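Local structure of glycosyltransferase Gtf1 (Streptococcus pneumoniae, 4PQG) at residues A[10-15]-A[44-49]. The protein is a bacterial glycosyltransferase of the GT-B clan, with two Rossmann-like domains and an added extended beta-sheet domain. Numbering follows the deposited sequence.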
loop_
_atom_site.group_PDB
_atom_site.type_symbol
_atom_site.label_atom_id
_atom_site.label_comp_id
_atom_site.label_asym_id
_atom_site.label_seq_id
_atom_site.Cartn_x
_atom_site.Cartn_y
_atom_site.Cartn_z
ATOM N N THR A 10 5.505 22.151 5.920
ATOM C CA THR A 10 5.321 20.717 6.128
ATOM C C THR A 10 4.451 20.161 5.004
ATOM O O THR A 10 3.457 20.780 4.590
ATOM C CB THR A 10 4.726 20.389 7.525
ATOM O OG1 THR A 10 5.610 20.872 8.536
ATOM C CG2 THR A 10 4.569 18.879 7.729
ATOM N N ILE A 11 4.865 19.006 4.493
ATOM C CA ILE A 11 4.095 18.295 3.492
ATOM C C ILE A 11 3.336 17.158 4.180
ATOM O O ILE A 11 3.942 16.246 4.727
ATOM C CB ILE A 11 4.990 17.799 2.346
ATOM C CG1 ILE A 11 5.692 19.000 1.686
ATOM C CG2 ILE A 11 4.161 17.032 1.314
ATOM C CD1 ILE A 11 6.942 18.628 0.920
ATOM N N TYR A 12 2.009 17.262 4.179
ATOM C CA TYR A 12 1.134 16.267 4.792
ATOM C C TYR A 12 0.597 15.397 3.682
ATOM O O TYR A 12 0.069 15.900 2.694
ATOM C CB TYR A 12 -0.028 16.936 5.550
ATOM C CG TYR A 12 0.447 17.793 6.706
ATOM C CD1 TYR A 12 0.749 17.228 7.953
ATOM C CD2 TYR A 12 0.626 19.170 6.541
ATOM C CE1 TYR A 12 1.208 18.017 9.008
ATOM C CE2 TYR A 12 1.078 19.967 7.590
ATOM C CZ TYR A 12 1.370 19.388 8.810
ATOM O OH TYR A 12 1.833 20.195 9.816
ATOM N N ASN A 13 0.734 14.089 3.854
ATOM C CA ASN A 13 0.273 13.122 2.869
ATOM C C ASN A 13 -0.786 12.240 3.534
ATOM O O ASN A 13 -0.557 11.719 4.632
ATOM C CB ASN A 13 1.440 12.245 2.420
ATOM C CG ASN A 13 2.651 13.056 1.967
ATOM O OD1 ASN A 13 2.924 13.137 0.782
ATOM N ND2 ASN A 13 3.398 13.631 2.923
ATOM N N ILE A 14 -1.909 12.055 2.851
ATOM C CA ILE A 14 -3.084 11.381 3.422
ATOM C C ILE A 14 -3.448 10.098 2.660
ATOM O O ILE A 14 -3.642 10.110 1.436
ATOM C CB ILE A 14 -4.294 12.344 3.494
ATOM C CG1 ILE A 14 -3.994 13.478 4.496
ATOM C CG2 ILE A 14 -5.543 11.609 3.942
ATOM C CD1 ILE A 14 -4.938 14.660 4.430
ATOM N N ASN A 15 -3.508 8.994 3.398
ATOM C CA ASN A 15 -3.877 7.696 2.850
ATOM C C ASN A 15 -4.862 7.064 3.841
ATOM O O ASN A 15 -4.957 7.501 4.992
ATOM C CB ASN A 15 -2.619 6.830 2.687
ATOM C CG ASN A 15 -2.837 5.596 1.795
ATOM O OD1 ASN A 15 -3.930 5.337 1.304
ATOM N ND2 ASN A 15 -1.781 4.834 1.602
ATOM N N LYS A 44 4.781 14.462 6.744
ATOM C CA LYS A 44 3.980 13.560 7.573
ATOM C C LYS A 44 3.093 12.719 6.671
ATOM O O LYS A 44 2.487 13.238 5.735
ATOM C CB LYS A 44 3.105 14.338 8.566
ATOM C CG LYS A 44 3.882 15.294 9.466
ATOM C CD LYS A 44 4.734 14.564 10.489
ATOM C CE LYS A 44 5.318 15.579 11.477
ATOM N NZ LYS A 44 6.024 14.900 12.596
ATOM N N PHE A 45 3.049 11.425 6.966
ATOM C CA PHE A 45 2.167 10.500 6.278
ATOM C C PHE A 45 1.069 10.052 7.234
ATOM O O PHE A 45 1.310 9.370 8.227
ATOM C CB PHE A 45 2.965 9.350 5.661
ATOM C CG PHE A 45 3.918 9.816 4.591
ATOM C CD1 PHE A 45 3.568 9.739 3.252
ATOM C CD2 PHE A 45 5.141 10.383 4.930
ATOM C CE1 PHE A 45 4.432 10.195 2.252
ATOM C CE2 PHE A 45 6.005 10.853 3.949
ATOM C CZ PHE A 45 5.652 10.762 2.608
ATOM N N ILE A 46 -0.132 10.520 6.937
ATOM C CA ILE A 46 -1.301 10.359 7.798
ATOM C C ILE A 46 -2.098 9.154 7.296
ATOM O O ILE A 46 -2.405 9.072 6.112
ATOM C CB ILE A 46 -2.191 11.624 7.721
ATOM C CG1 ILE A 46 -1.419 12.857 8.234
ATOM C CG2 ILE A 46 -3.513 11.415 8.474
ATOM C CD1 ILE A 46 -1.902 14.165 7.644
ATOM N N PHE A 47 -2.425 8.236 8.200
ATOM C CA PHE A 47 -3.361 7.144 7.913
ATOM C C PHE A 47 -4.630 7.302 8.750
ATOM O O PHE A 47 -4.553 7.519 9.962
ATOM C CB PHE A 47 -2.684 5.808 8.185
ATOM C CG PHE A 47 -1.412 5.623 7.400
ATOM C CD1 PHE A 47 -1.441 5.027 6.142
ATOM C CD2 PHE A 47 -0.197 6.088 7.903
ATOM C CE1 PHE A 47 -0.277 4.884 5.404
ATOM C CE2 PHE A 47 0.974 5.950 7.171
ATOM C CZ PHE A 47 0.934 5.332 5.931
ATOM N N THR A 48 -5.788 7.201 8.094
ATOM C CA THR A 48 -7.080 7.494 8.749
ATOM C C THR A 48 -7.880 6.271 9.187
ATOM O O THR A 48 -8.854 6.407 9.966
ATOM C CB THR A 48 -7.985 8.392 7.875
ATOM O OG1 THR A 48 -8.202 7.760 6.608
ATOM C CG2 THR A 48 -7.344 9.772 7.657
ATOM N N ASP A 49 -7.496 5.086 8.690
ATOM C CA ASP A 49 -8.148 3.834 9.074
ATOM C C ASP A 49 -7.860 3.466 10.513
ATOM O O ASP A 49 -6.785 3.739 11.040
ATOM C CB ASP A 49 -7.692 2.663 8.201
ATOM C CG ASP A 49 -8.341 2.649 6.827
ATOM O OD1 ASP A 49 -9.192 3.518 6.500
ATOM O OD2 ASP A 49 -7.980 1.745 6.060
#
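Asn-13 and Phe-45, a bridged pair in two neighbouring parallel strands, stack amide on ring. The backbone of 10-15 and 44-47 runs the same way, the short axes 25° apart. Asn-13 pairs through both of its peptide groups: its N donates to Lys-44 O, and its O takes the N-H of Ile-46 at 2.6 Å, almost straight on. The same pattern brings Lys-44 N to Ile-11 O and Asn-15 N to Ile-46 O. Past the strand end, Thr-48 N still reaches Asn-15 O at 3.2 Å in a more bent bond.

Lys-44 O is gripped twice, because Asn-13 ND2 also donates to it at 3.0 Å. That bond is straight at the hydrogen, though the donor stands well above the carbonyl plane. Chi1 of Asn-13 (-52°) puts CG beside its own backbone N and over the Phe-45 ring, 3.4 Å from Phe-45 CE1. The amide and ring planes are 11° apart, and ND2 sits above the ring centre. Asn-13 OD1 is held by Arg-32, so both ends of the amide are fixed.

On the sheet face that carries Tyr-12, Ile-14, Lys-44 and Ile-46, Ile-46 CD1 packs against Tyr-12 CB and lies 3.8 Å from Ile-14 CG1. Lys-44 runs alongside Tyr-12, its CB 3.8 Å from Tyr-12 CD1, before its chain bends and NZ hydrogen-bonds to Asn-68 O.

The two strands, with helix 24-38 between them, form a right-handed beta-alpha-beta crossover in the N-terminal Rossmann-like domain. The helix covers the face of Asn-13, Phe-45 and Phe-47, and its Glu-26 and Gln-29 hold Asn-15 ND2. Strand 223-226 continues the parallel sheet beside 10-15, while Ile-71 of strand 70-72 packs against Lys-44 and Ile-46.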